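Local structure of putative glycoside hydrolase (Parabacteroides distasonis ATCC 8503, 3GYC) at residues Ser15-Thr20 / Tyr51-Ile56; Thr20-Ser25 / Cys349-Ala354; Asp44-Arg49 / Arg106-Gly111; Phe99-Lys104 / Asp147-Thr152. The protein probably hydrolyses glycosidic bonds in carbohydrates, as a putative cellulase-like enzyme of the TIM-barrel clan. All blocks are in the same frame, centred on the assembly; numbering follows the deposited sequence.

Interaction 1. Residues Ser15-Thr20 / Tyr51-Ile56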
loop_
_atom_site.group_PDB
_atom_site.type_symbol
_atom_site.label_atom_id
_atom_site.label_comp_id
_atom_site.label_asym_id
_atom_site.label_seq_id
_atom_site.Cartn_x
_atom_site.Cartn_y
_atom_site.Cartn_z
ATOM N N SER A 15 17.961 -2.899 9.716
ATOM C CA SER A 15 17.781 -3.068 8.279
ATOM C C SER A 15 16.369 -2.720 7.823
ATOM O O SER A 15 15.386 -3.054 8.492
ATOM C CB SER A 15 18.064 -4.512 7.883
ATOM O OG SER A 15 19.454 -4.758 7.945
ATOM N N PRO A 16 16.255 -2.036 6.683
ATOM C CA PRO A 16 14.947 -1.856 6.142
ATOM C C PRO A 16 14.322 -3.200 5.749
ATOM O O PRO A 16 15.008 -4.167 5.535
ATOM C CB PRO A 16 15.209 -1.053 4.861
ATOM C CG PRO A 16 16.400 -0.296 5.134
ATOM C CD PRO A 16 17.236 -1.156 6.050
ATOM N N ARG A 17 13.010 -3.222 5.614
ATOM C CA ARG A 17 12.303 -4.380 5.118
ATOM C C ARG A 17 11.871 -4.215 3.656
ATOM O O ARG A 17 11.509 -3.122 3.202
ATOM C CB ARG A 17 11.102 -4.728 6.005
ATOM C CG ARG A 17 11.537 -5.180 7.324
ATOM C CD ARG A 17 10.847 -6.422 7.752
ATOM N NE ARG A 17 11.364 -6.923 9.005
ATOM C CZ ARG A 17 11.208 -8.180 9.426
ATOM N NH1 ARG A 17 10.576 -9.086 8.672
ATOM N NH2 ARG A 17 11.689 -8.532 10.599
ATOM N N ALA A 18 11.967 -5.311 2.906
ATOM C CA ALA A 18 11.518 -5.350 1.520
ATOM C C ALA A 18 10.070 -5.838 1.596
ATOM O O ALA A 18 9.770 -6.982 1.999
ATOM C CB ALA A 18 12.384 -6.268 0.647
ATOM N N ILE A 19 9.183 -4.941 1.218
ATOM C CA ILE A 19 7.719 -5.112 1.368
ATOM C C ILE A 19 6.987 -5.270 0.045
ATOM O O ILE A 19 7.452 -4.813 -0.991
ATOM C CB ILE A 19 7.129 -3.918 2.244
ATOM C CG1 ILE A 19 5.696 -4.164 2.701
ATOM C CG2 ILE A 19 7.203 -2.537 1.527
ATOM C CD1 ILE A 19 5.244 -3.170 3.863
ATOM N N THR A 20 5.869 -5.992 0.074
ATOM C CA THR A 20 4.983 -6.079 -1.053
ATOM C C THR A 20 3.496 -5.890 -0.600
ATOM O O THR A 20 3.134 -6.334 0.461
ATOM C CB THR A 20 5.095 -7.407 -1.785
ATOM O OG1 THR A 20 4.215 -7.343 -2.886
ATOM C CG2 THR A 20 4.640 -8.613 -0.927
ATOM N N TYR A 51 11.627 -10.917 -0.068
ATOM C CA TYR A 51 10.724 -9.988 0.602
ATOM C C TYR A 51 10.499 -10.512 2.026
ATOM O O TYR A 51 10.439 -11.719 2.244
ATOM C CB TYR A 51 9.358 -9.842 -0.144
ATOM C CG TYR A 51 9.566 -9.249 -1.498
ATOM C CD1 TYR A 51 9.672 -7.886 -1.664
ATOM C CD2 TYR A 51 9.760 -10.073 -2.616
ATOM C CE1 TYR A 51 9.973 -7.333 -2.926
ATOM C CE2 TYR A 51 10.052 -9.523 -3.898
ATOM C CZ TYR A 51 10.146 -8.164 -4.032
ATOM O OH TYR A 51 10.484 -7.609 -5.258
ATOM N N ASN A 52 10.424 -9.604 2.994
ATOM C CA ASN A 52 10.173 -9.971 4.386
ATOM C C ASN A 52 9.092 -9.126 5.071
ATOM O O ASN A 52 8.996 -9.089 6.280
ATOM C CB ASN A 52 11.465 -10.065 5.205
ATOM C CG ASN A 52 12.256 -8.779 5.259
ATOM O OD1 ASN A 52 11.943 -7.797 4.556
ATOM N ND2 ASN A 52 13.266 -8.760 6.136
ATOM N N ALA A 53 8.247 -8.469 4.272
ATOM C CA ALA A 53 7.100 -7.727 4.793
ATOM C C ALA A 53 5.985 -7.729 3.717
ATOM O O ALA A 53 6.265 -7.831 2.521
ATOM C CB ALA A 53 7.500 -6.265 5.189
ATOM N N ILE A 54 4.736 -7.644 4.157
ATOM C CA ILE A 54 3.566 -7.595 3.290
ATOM C C ILE A 54 2.600 -6.565 3.864
ATOM O O ILE A 54 2.468 -6.449 5.069
ATOM C CB ILE A 54 2.847 -8.969 3.255
ATOM C CG1 ILE A 54 3.831 -10.101 2.924
ATOM C CG2 ILE A 54 1.724 -8.975 2.280
ATOM C CD1 ILE A 54 3.241 -11.570 3.113
ATOM N N ARG A 55 1.974 -5.797 2.996
ATOM C CA ARG A 55 0.921 -4.859 3.370
ATOM C C ARG A 55 -0.414 -5.491 2.941
ATOM O O ARG A 55 -0.592 -5.838 1.777
ATOM C CB ARG A 55 1.148 -3.533 2.663
ATOM C CG ARG A 55 0.031 -2.563 2.822
ATOM C CD ARG A 55 0.186 -1.430 1.953
ATOM N NE ARG A 55 -0.931 -0.518 2.046
ATOM C CZ ARG A 55 -1.452 0.145 1.019
ATOM N NH1 ARG A 55 -0.994 -0.051 -0.226
ATOM N NH2 ARG A 55 -2.490 0.942 1.214
ATOM N N ILE A 56 -1.347 -5.705 3.875
ATOM C CA ILE A 56 -2.577 -6.334 3.501
ATOM C C ILE A 56 -3.776 -5.545 4.018
ATOM O O ILE A 56 -3.685 -4.735 4.946
ATOM C CB ILE A 56 -2.712 -7.781 4.012
ATOM C CG1 ILE A 56 -2.691 -7.866 5.558
ATOM C CG2 ILE A 56 -1.683 -8.691 3.446
ATOM C CD1 ILE A 56 -2.987 -9.255 6.102
HETATM O O HOH W 1 15.084 -6.459 6.711
#
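Strands 17-20 and 53-56 run parallel, with their axes 4.5 Å apart at closest approach and inclined by 34°. Ala-18 O receives Asn-52 N at 2.9 Å and also, in a weak bond, Ala-53 N. The ladder continues from Thr-20 N to Ala-53 O at 3.1 Å. Arg-55 N then reaches Thr-20 O at 2.8 Å, from above the carbonyl plane.

The side chain of Asn-52 extends the ladder backwards. Its CG sits between the backbone N and the carbonyl carbon (chi1 60°), so OD1 meets Ala-18 N at 3.0 Å, nearly along the C=O axis. Its ND2 lies over one face of the Arg-17 guanidinium and gives a proton to a water that in turn donates to Pro-16 O.

The pair forms the first two strands of a TIM barrel. Ile-19 and Ala-53 share one face of the sheet, with Ile-19 CG1 3.7 Å from Ala-53 CB. Thr-20 and Ile-54 take the other face, against Leu-46 of helix 39-48.

Arg-17 bends at chi2 (-133°) and brings NH1 to Asn-52 O at 2.9 Å, in the guanidinium plane and on a carbonyl lone pair. Its NE is bound to Leu-393 O and its NH2 to Asp-107. An alanine here would lose all three links and would probably loosen the start of the strand pair and the C-terminal residue beside it. Tyr-51 CD1 lies 3.9 Å from Ala-18 CB, and the Tyr-51 hydroxyl bonds to Thr-345 and His-363.

Interaction 2. Residues Thr20-Ser25 / Cys349-Ala354. With EDO (1,2-ethanediol), chain C.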
loop_
_atom_site.group_PDB
_atom_site.type_symbol
_atom_site.label_atom_id
_atom_site.label_comp_id
_atom_site.label_asym_id
_atom_site.label_seq_id
_atom_site.Cartn_x
_atom_site.Cartn_y
_atom_site.Cartn_z
ATOM N N THR A 20 5.869 -5.992 0.074
ATOM C CA THR A 20 4.983 -6.079 -1.053
ATOM C C THR A 20 3.496 -5.890 -0.600
ATOM O O THR A 20 3.134 -6.334 0.461
ATOM C CB THR A 20 5.095 -7.407 -1.785
ATOM O OG1 THR A 20 4.215 -7.343 -2.886
ATOM C CG2 THR A 20 4.640 -8.613 -0.927
HETATM N N MSE A 21 2.722 -5.185 -1.414
HETATM C CA MSE A 21 1.284 -5.020 -1.222
HETATM C C MSE A 21 0.533 -6.241 -1.766
HETATM O O MSE A 21 0.597 -6.521 -2.987
HETATM C CB MSE A 21 0.785 -3.803 -1.981
HETATM C CG MSE A 21 -0.715 -3.642 -1.869
HETATM SE SE MSE A 21 -1.354 -2.450 -3.197
HETATM C CE MSE A 21 -1.208 -3.640 -4.745
ATOM N N TRP A 22 -0.068 -7.019 -0.858
ATOM C CA TRP A 22 -0.991 -8.099 -1.228
ATOM C C TRP A 22 -2.457 -7.700 -1.002
ATOM O O TRP A 22 -3.376 -8.522 -1.199
ATOM C CB TRP A 22 -0.607 -9.404 -0.553
ATOM C CG TRP A 22 0.536 -10.142 -1.251
ATOM C CD1 TRP A 22 1.314 -9.675 -2.258
ATOM C CD2 TRP A 22 1.101 -11.436 -0.893
ATOM N NE1 TRP A 22 2.268 -10.624 -2.630
ATOM C CE2 TRP A 22 2.135 -11.714 -1.819
ATOM C CE3 TRP A 22 0.743 -12.424 0.011
ATOM C CZ2 TRP A 22 2.866 -12.882 -1.785
ATOM C CZ3 TRP A 22 1.457 -13.568 0.035
ATOM C CH2 TRP A 22 2.515 -13.794 -0.851
ATOM N N ASP A 23 -2.651 -6.428 -0.630
ATOM C CA ASP A 23 -3.943 -5.746 -0.615
ATOM C C ASP A 23 -5.096 -6.636 -0.091
ATOM O O ASP A 23 -5.014 -7.158 1.006
ATOM C CB ASP A 23 -4.208 -5.162 -2.026
ATOM C CG ASP A 23 -4.056 -6.233 -3.161
ATOM O OD1 ASP A 23 -2.893 -6.483 -3.592
ATOM O OD2 ASP A 23 -5.072 -6.860 -3.566
ATOM N N PHE A 24 -6.153 -6.787 -0.876
ATOM C CA PHE A 24 -7.272 -7.666 -0.535
ATOM C C PHE A 24 -7.186 -8.966 -1.364
ATOM O O PHE A 24 -7.991 -9.883 -1.183
ATOM C CB PHE A 24 -8.613 -6.915 -0.693
ATOM C CG PHE A 24 -8.675 -5.968 -1.860
ATOM C CD1 PHE A 24 -9.117 -6.403 -3.114
ATOM C CD2 PHE A 24 -8.320 -4.638 -1.709
ATOM C CE1 PHE A 24 -9.191 -5.477 -4.203
ATOM C CE2 PHE A 24 -8.396 -3.740 -2.776
ATOM C CZ PHE A 24 -8.828 -4.174 -4.018
ATOM N N SER A 25 -6.143 -9.097 -2.212
ATOM C CA SER A 25 -5.979 -10.307 -2.996
ATOM C C SER A 25 -5.644 -11.557 -2.137
ATOM O O SER A 25 -6.047 -12.657 -2.478
ATOM C CB SER A 25 -4.930 -10.101 -4.080
ATOM O OG SER A 25 -5.257 -9.058 -4.986
ATOM N N CYS A 349 3.805 -7.104 -7.304
ATOM C CA CYS A 349 4.670 -8.040 -6.678
ATOM C C CYS A 349 3.883 -9.159 -5.969
ATOM O O CYS A 349 3.968 -9.332 -4.744
ATOM C CB CYS A 349 5.562 -7.299 -5.707
ATOM S SG CYS A 349 6.972 -8.274 -5.232
ATOM N N GLY A 350 3.211 -9.955 -6.779
ATOM C CA GLY A 350 2.404 -11.067 -6.304
ATOM C C GLY A 350 2.194 -12.116 -7.378
ATOM O O GLY A 350 2.391 -11.848 -8.560
ATOM N N PRO A 351 1.710 -13.302 -6.977
ATOM C CA PRO A 351 1.640 -14.439 -7.877
ATOM C C PRO A 351 0.646 -14.342 -9.051
ATOM O O PRO A 351 0.831 -15.050 -10.045
ATOM C CB PRO A 351 1.368 -15.612 -6.924
ATOM C CG PRO A 351 0.823 -15.018 -5.714
ATOM C CD PRO A 351 1.427 -13.690 -5.574
ATOM N N GLN A 352 -0.305 -13.417 -9.025
ATOM C CA GLN A 352 -1.184 -13.241 -10.173
ATOM C C GLN A 352 -0.597 -12.373 -11.307
ATOM O O GLN A 352 -1.239 -12.196 -12.325
ATOM C CB GLN A 352 -2.559 -12.679 -9.758
ATOM C CG GLN A 352 -2.660 -11.158 -9.419
ATOM C CD GLN A 352 -2.245 -10.738 -8.030
ATOM O OE1 GLN A 352 -1.215 -11.192 -7.457
ATOM N NE2 GLN A 352 -3.056 -9.843 -7.452
ATOM N N PHE A 353 0.583 -11.785 -11.104
ATOM C CA PHE A 353 1.259 -10.980 -12.130
ATOM C C PHE A 353 2.465 -11.822 -12.517
ATOM O O PHE A 353 3.583 -11.569 -12.081
ATOM C CB PHE A 353 1.635 -9.593 -11.595
ATOM C CG PHE A 353 0.467 -8.798 -11.137
ATOM C CD1 PHE A 353 -0.399 -8.227 -12.071
ATOM C CD2 PHE A 353 0.202 -8.617 -9.764
ATOM C CE1 PHE A 353 -1.491 -7.488 -11.663
ATOM C CE2 PHE A 353 -0.895 -7.890 -9.342
ATOM C CZ PHE A 353 -1.745 -7.323 -10.296
ATOM N N ALA A 354 2.198 -12.875 -13.302
ATOM C CA ALA A 354 3.210 -13.840 -13.679
ATOM C C ALA A 354 4.440 -13.171 -14.293
ATOM O O ALA A 354 5.596 -13.557 -14.001
ATOM C CB ALA A 354 2.616 -14.903 -14.644
HETATM C C1 EDO C . -1.750 -14.033 -15.108
HETATM O O1 EDO C . -1.841 -14.654 -16.443
HETATM C C2 EDO C . -2.845 -14.409 -14.114
HETATM O O2 EDO C . -3.791 -13.349 -13.854
HETATM O O HOH W 2 2.431 -5.806 -5.027
HETATM O O HOH W 3 -1.869 -8.510 -5.057
#
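The indole of Trp-22 turns its edge to Cys-349 O, which lies almost in the ring plane, and it also packs edge-to-face with Tyr-36. The ring of Phe-353 has Gln-352 CG over one face, 3.7 Å above the plane and offset toward the rim. These groups lie where the first TIM-barrel strand, 17-23, runs out toward the loop that follows the eighth strand, 340-343.

Cys-349 O is gripped by two donors. Trp-22 NE1 meets it at 3.0 Å, in the carbonyl plane and on a lone pair. Thr-20 OG1 donates to it at 2.7 Å from above that plane. The hydroxyl is placed for this because OG1 is anti to the backbone N (chi1 -178°). A water that accepts from Cys-349 N also donates to Thr-20 OG1. Further along, Pro-351 CD lies 4.1 Å from Trp-22 CZ2, and the two side chains cross at about a right angle. Residues Gly-350 to Phe-353 form a type I turn.

Gln-352 bends at chi2 (-82°), which turns its amide toward the strand end. Its OE1 is bound to Tyr-36, and its NE2 to Asp-81 O and to a water. That water donates to Asp-23 OD1. The other carboxylate oxygen, Asp-23 OD2, makes the capping bond from Ser-25 N at 2.8 Å, and on its syn lone pair it takes Ser-25 OG at 2.6 Å.

Interaction 3. Residues Asp44-Arg49 / Arg106-Gly111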
loop_
_atom_site.group_PDB
_atom_site.type_symbol
_atom_site.label_atom_id
_atom_site.label_comp_id
_atom_site.label_asym_id
_atom_site.label_seq_id
_atom_site.Cartn_x
_atom_site.Cartn_y
_atom_site.Cartn_z
ATOM N N ASP A 44 6.384 -18.944 0.629
ATOM C CA ASP A 44 7.721 -19.523 0.396
ATOM C C ASP A 44 8.341 -18.820 -0.820
ATOM O O ASP A 44 9.499 -18.485 -0.785
ATOM C CB ASP A 44 7.661 -21.038 0.183
ATOM C CG ASP A 44 7.262 -21.813 1.445
ATOM O OD1 ASP A 44 7.308 -21.249 2.554
ATOM O OD2 ASP A 44 6.968 -23.035 1.329
ATOM N N GLU A 45 7.546 -18.592 -1.863
ATOM C CA GLU A 45 7.975 -17.898 -3.095
ATOM C C GLU A 45 8.378 -16.448 -2.819
ATOM O O GLU A 45 9.349 -15.910 -3.364
ATOM C CB GLU A 45 6.874 -17.968 -4.150
ATOM C CG GLU A 45 6.657 -19.346 -4.744
ATOM C CD GLU A 45 5.459 -19.443 -5.730
ATOM O OE1 GLU A 45 4.838 -18.429 -6.133
ATOM O OE2 GLU A 45 5.095 -20.586 -6.086
ATOM N N LEU A 46 7.587 -15.793 -1.997
ATOM C CA LEU A 46 7.848 -14.451 -1.538
ATOM C C LEU A 46 9.212 -14.399 -0.805
ATOM O O LEU A 46 10.014 -13.536 -1.080
ATOM C CB LEU A 46 6.737 -14.011 -0.547
ATOM C CG LEU A 46 6.826 -12.561 -0.083
ATOM C CD1 LEU A 46 6.673 -11.660 -1.308
ATOM C CD2 LEU A 46 5.855 -12.204 1.031
ATOM N N SER A 47 9.442 -15.306 0.131
ATOM C CA SER A 47 10.734 -15.338 0.875
ATOM C C SER A 47 11.910 -15.658 -0.019
ATOM O O SER A 47 12.985 -15.103 0.164
ATOM C CB SER A 47 10.696 -16.368 1.983
ATOM O OG SER A 47 9.733 -15.997 2.937
ATOM N N GLU A 48 11.715 -16.595 -0.947
ATOM C CA GLU A 48 12.749 -16.977 -1.928
ATOM C C GLU A 48 13.168 -15.730 -2.738
ATOM O O GLU A 48 14.324 -15.586 -3.136
ATOM C CB GLU A 48 12.183 -18.058 -2.853
ATOM C CG GLU A 48 13.094 -18.500 -3.982
ATOM C CD GLU A 48 12.443 -19.445 -5.029
ATOM O OE1 GLU A 48 11.176 -19.508 -5.171
ATOM O OE2 GLU A 48 13.230 -20.095 -5.780
ATOM N N ARG A 49 12.225 -14.837 -3.017
ATOM C CA ARG A 49 12.506 -13.607 -3.727
ATOM C C ARG A 49 13.159 -12.549 -2.808
ATOM O O ARG A 49 13.648 -11.543 -3.296
ATOM C CB ARG A 49 11.237 -13.075 -4.397
ATOM C CG ARG A 49 10.797 -14.000 -5.490
ATOM C CD ARG A 49 9.370 -13.842 -5.872
ATOM N NE ARG A 49 9.091 -14.576 -7.083
ATOM C CZ ARG A 49 9.049 -15.897 -7.208
ATOM N NH1 ARG A 49 9.315 -16.717 -6.188
ATOM N NH2 ARG A 49 8.782 -16.419 -8.389
ATOM N N ARG A 106 7.700 -17.389 9.279
ATOM C CA ARG A 106 8.733 -17.070 8.306
ATOM C C ARG A 106 9.385 -15.706 8.556
ATOM O O ARG A 106 10.076 -15.196 7.692
ATOM C CB ARG A 106 8.106 -17.087 6.909
ATOM C CG ARG A 106 7.521 -18.425 6.444
ATOM C CD ARG A 106 6.696 -18.289 5.127
ATOM N NE ARG A 106 6.307 -19.597 4.607
ATOM C CZ ARG A 106 5.371 -20.364 5.154
ATOM N NH1 ARG A 106 4.693 -19.967 6.233
ATOM N NH2 ARG A 106 5.097 -21.538 4.632
ATOM N N ASP A 107 9.187 -15.131 9.740
ATOM C CA ASP A 107 9.688 -13.773 10.074
ATOM C C ASP A 107 9.315 -12.721 9.035
ATOM O O ASP A 107 10.145 -11.915 8.646
ATOM C CB ASP A 107 11.217 -13.724 10.322
ATOM C CG ASP A 107 11.717 -12.284 10.710
ATOM O OD1 ASP A 107 10.925 -11.468 11.308
ATOM O OD2 ASP A 107 12.897 -11.942 10.404
ATOM N N ILE A 108 8.089 -12.758 8.550
ATOM C CA ILE A 108 7.574 -11.760 7.622
ATOM C C ILE A 108 6.700 -10.878 8.529
ATOM O O ILE A 108 5.872 -11.396 9.311
ATOM C CB ILE A 108 6.721 -12.391 6.509
ATOM C CG1 ILE A 108 7.613 -13.178 5.530
ATOM C CG2 ILE A 108 6.021 -11.353 5.714
ATOM C CD1 ILE A 108 6.871 -14.155 4.663
ATOM N N LYS A 109 6.927 -9.575 8.475
ATOM C CA LYS A 109 6.162 -8.604 9.243
ATOM C C LYS A 109 5.042 -8.060 8.339
ATOM O O LYS A 109 5.157 -8.052 7.120
ATOM C CB LYS A 109 7.047 -7.467 9.796
ATOM C CG LYS A 109 7.362 -7.536 11.309
ATOM C CD LYS A 109 8.314 -8.512 11.746
ATOM C CE LYS A 109 8.394 -8.594 13.308
ATOM N NZ LYS A 109 8.978 -7.467 14.131
ATOM N N VAL A 110 3.941 -7.663 8.949
ATOM C CA VAL A 110 2.753 -7.253 8.189
ATOM C C VAL A 110 2.221 -5.871 8.541
ATOM O O VAL A 110 1.900 -5.582 9.683
ATOM C CB VAL A 110 1.597 -8.303 8.354
ATOM C CG1 VAL A 110 0.396 -7.877 7.518
ATOM C CG2 VAL A 110 2.132 -9.705 7.961
ATOM N N GLY A 111 2.109 -5.028 7.529
ATOM C CA GLY A 111 1.478 -3.748 7.676
ATOM C C GLY A 111 -0.003 -3.910 7.353
ATOM O O GLY A 111 -0.361 -4.503 6.325
HETATM O O HOH W 4 5.577 -24.311 3.162
#
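This contact belongs to the outer layer of the TIM barrel, where helix 39-48 lies beside the turn that joins helix 95-105 to strand 109-113. That turn is a Schellman motif. Asp-107, with positive phi, is its C-prime residue, and the chain then passes through Ile-108 into the strand.

A side-on salt bridge joins the two parts. Arg-106 is extended from CG to NE and offers both NE and NH2 to a single oxygen, Asp-44 OD1. The NE bond is 2.8 Å and the NH2 bond is 3.0 Å. Asp-44 OD1 lies in the guanidinium plane, at its edge. The carboxylate is not coplanar with it: the two planes are 33° apart, and both nitrogens approach OD1 from above the carboxylate plane. The arginine is held at other points too. Its NH2 forms a second salt bridge with Asp-40, and its NH1 donates to Lys-102 O. Two carboxylates near one guanidinium would be expected to favour its charged state.

Below the ion pair the contact turns apolar. Leu-46 CD2 approaches Ile-108 CD1 at 4.2 Å. Both side chains are buried and also touch Ile-54 of strand 53-57, so helix, turn and sheet meet there. Ser-47 OG passes 3.8 Å from Ile-108 CD1, while its hydroxyl is bound to Leu-43 O one turn back in the helix.

On the solvent side a water donates to Asp-44 OD2 at 2.6 Å and accepts a weak bond from Arg-106 NH2 at 3.2 Å.

Interaction 4. Residues Phe99-Lys104 / Asp147-Thr152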
loop_
_atom_site.group_PDB
_atom_site.type_symbol
_atom_site.label_atom_id
_atom_site.label_comp_id
_atom_site.label_asym_id
_atom_site.label_seq_id
_atom_site.Cartn_x
_atom_site.Cartn_y
_atom_site.Cartn_z
ATOM N N PHE A 99 -3.324 -16.530 8.225
ATOM C CA PHE A 99 -2.367 -15.884 7.358
ATOM C C PHE A 99 -1.226 -15.217 8.148
ATOM O O PHE A 99 -0.032 -15.382 7.785
ATOM C CB PHE A 99 -3.074 -14.866 6.458
ATOM C CG PHE A 99 -2.146 -14.200 5.467
ATOM C CD1 PHE A 99 -1.764 -14.890 4.317
ATOM C CD2 PHE A 99 -1.592 -12.964 5.725
ATOM C CE1 PHE A 99 -0.891 -14.320 3.417
ATOM C CE2 PHE A 99 -0.741 -12.396 4.818
ATOM C CZ PHE A 99 -0.371 -13.102 3.670
ATOM N N LEU A 100 -1.573 -14.510 9.229
ATOM C CA LEU A 100 -0.580 -13.859 10.075
ATOM C C LEU A 100 0.322 -14.870 10.726
ATOM O O LEU A 100 1.522 -14.614 10.811
ATOM C CB LEU A 100 -1.200 -12.913 11.109
ATOM C CG LEU A 100 -1.972 -11.708 10.594
ATOM C CD1 LEU A 100 -2.687 -10.994 11.786
ATOM C CD2 LEU A 100 -1.114 -10.681 9.785
ATOM N N SER A 101 -0.205 -16.035 11.145
ATOM C CA SER A 101 0.635 -17.074 11.731
ATOM C C SER A 101 1.671 -17.612 10.758
ATOM O O SER A 101 2.827 -17.939 11.152
ATOM C CB SER A 101 -0.223 -18.227 12.241
ATOM O OG SER A 101 -1.145 -17.727 13.171
ATOM N N LYS A 102 1.282 -17.720 9.493
ATOM C CA LYS A 102 2.199 -18.198 8.456
ATOM C C LYS A 102 3.296 -17.152 8.198
ATOM O O LYS A 102 4.470 -17.529 7.958
ATOM C CB LYS A 102 1.463 -18.576 7.162
ATOM C CG LYS A 102 0.515 -19.767 7.334
ATOM C CD LYS A 102 -0.204 -20.095 6.024
ATOM C CE LYS A 102 -1.297 -21.210 6.246
ATOM N NZ LYS A 102 -0.820 -22.535 6.671
ATOM N N CYS A 103 2.932 -15.875 8.282
ATOM C CA CYS A 103 3.919 -14.799 8.210
ATOM C C CYS A 103 4.906 -14.867 9.359
ATOM O O CYS A 103 6.126 -14.854 9.137
ATOM C CB CYS A 103 3.247 -13.421 8.151
ATOM S SG CYS A 103 2.352 -13.191 6.596
ATOM N N LYS A 104 4.397 -15.044 10.579
ATOM C CA LYS A 104 5.240 -15.109 11.776
ATOM C C LYS A 104 6.245 -16.231 11.702
ATOM O O LYS A 104 7.391 -16.071 12.097
ATOM C CB LYS A 104 4.381 -15.283 13.020
ATOM C CG LYS A 104 5.135 -15.345 14.315
ATOM C CD LYS A 104 4.140 -15.369 15.463
ATOM C CE LYS A 104 4.821 -15.364 16.817
ATOM N NZ LYS A 104 5.621 -16.613 16.998
ATOM N N ASP A 147 -4.775 -14.208 19.467
ATOM C CA ASP A 147 -3.916 -15.335 19.100
ATOM C C ASP A 147 -2.439 -15.008 19.244
ATOM O O ASP A 147 -1.596 -15.709 18.706
ATOM C CB ASP A 147 -4.248 -15.850 17.683
ATOM C CG ASP A 147 -5.544 -16.685 17.638
ATOM O OD1 ASP A 147 -5.951 -17.236 18.693
ATOM O OD2 ASP A 147 -6.154 -16.813 16.554
ATOM N N GLY A 148 -2.129 -13.945 19.977
ATOM C CA GLY A 148 -0.747 -13.542 20.261
ATOM C C GLY A 148 0.089 -13.166 19.031
ATOM O O GLY A 148 1.284 -13.493 18.979
ATOM N N LEU A 149 -0.517 -12.477 18.069
ATOM C CA LEU A 149 0.139 -12.139 16.808
ATOM C C LEU A 149 0.414 -10.668 16.648
ATOM O O LEU A 149 0.808 -10.277 15.594
ATOM C CB LEU A 149 -0.731 -12.573 15.597
ATOM C CG LEU A 149 -0.917 -14.097 15.445
ATOM C CD1 LEU A 149 -2.205 -14.477 14.701
ATOM C CD2 LEU A 149 0.375 -14.727 14.804
ATOM N N LEU A 150 0.263 -9.846 17.687
ATOM C CA LEU A 150 0.410 -8.401 17.482
ATOM C C LEU A 150 1.846 -8.011 17.103
ATOM O O LEU A 150 2.044 -7.062 16.360
ATOM C CB LEU A 150 -0.062 -7.639 18.708
ATOM C CG LEU A 150 -0.582 -6.222 18.504
ATOM C CD1 LEU A 150 -1.533 -6.176 17.320
ATOM C CD2 LEU A 150 -1.255 -5.717 19.821
ATOM N N ASP A 151 2.839 -8.749 17.599
ATOM C CA ASP A 151 4.240 -8.458 17.255
ATOM C C ASP A 151 4.580 -8.699 15.783
ATOM O O ASP A 151 5.620 -8.242 15.313
ATOM C CB ASP A 151 5.183 -9.245 18.143
ATOM C CG ASP A 151 5.049 -8.842 19.597
ATOM O OD1 ASP A 151 4.904 -7.614 19.848
ATOM O OD2 ASP A 151 5.047 -9.750 20.482
ATOM N N THR A 152 3.699 -9.373 15.053
ATOM C CA THR A 152 3.872 -9.561 13.602
ATOM C C THR A 152 3.437 -8.322 12.814
ATOM O O THR A 152 3.811 -8.169 11.676
ATOM C CB THR A 152 3.080 -10.797 13.154
ATOM O OG1 THR A 152 3.730 -11.971 13.668
ATOM C CG2 THR A 152 2.955 -10.878 11.646
HETATM O O HOH W 5 -4.191 -18.380 14.380
#
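Along helix 99-104, Leu-100 is the first residue to meet the loop between helix 130-146 and strand 153-157. Its CB lies 4.0 Å from Leu-149 CD1. Its side chain, with CG anti to the carbonyl carbon (chi1 -63°), also touches Ile-144 and Val-110.

Ser-101 comes next, at the margin of the contact. Its OG is 3.7 Å from Leu-149 CD2 and is hydrogen-bonded to Asn-97 O. A water donates weak bonds to both Ser-101 OG and Asp-147 OD2. The same Asp-147 OD2 is hydrogen-bonded to Asn-97 ND2, one turn earlier in the helix.

Cys-103 turns inward and puts CB 4.3 Å from Thr-152 CG2. That methyl is anti to the backbone N and also comes within 4.1 Å of Leu-100 O.

Lys-104 runs out straight and bends only at chi4, so its aliphatic part lies over the loop. Its CB meets Thr-152 OG1 at 3.4 Å, and its CD meets Leu-149 CD2 at 3.9 Å.

Leu-149 is thus bordered by Leu-100, Ser-101 and the stem of Lys-104. An alanine here would remove both methyls and would probably leave the loop less firmly seated on the helix. The contact joins neighbouring helix and loop elements of the barrel's outer layer. Between the two segments it is almost wholly van der Waals, so that part of the hold is likely to depend on shape; a direct polar tie runs through Asn-97.

Interactions 1 and 2 are the buried ones nearest the chain's centre, and they share Thr-20 and strand 17-23. Interaction 1 is strand to strand and rests mainly on backbone bonds. Interaction 2 continues the strand to a loop, where side chains and waters carry the link. Interactions 3 and 4 lie farther out, in the helical layer. Interaction 3 combines a solvent-side ion pair with a small apolar patch. Interaction 4 is mostly apolar, with a polar margin. Ile-54 of interaction 1 packs on Leu-46 of interaction 3 and on Phe-99 and Cys-103 of interaction 4. Strand 109-113 bonds to strand 53-57 and to Thr-152, so sheet and helices interlock.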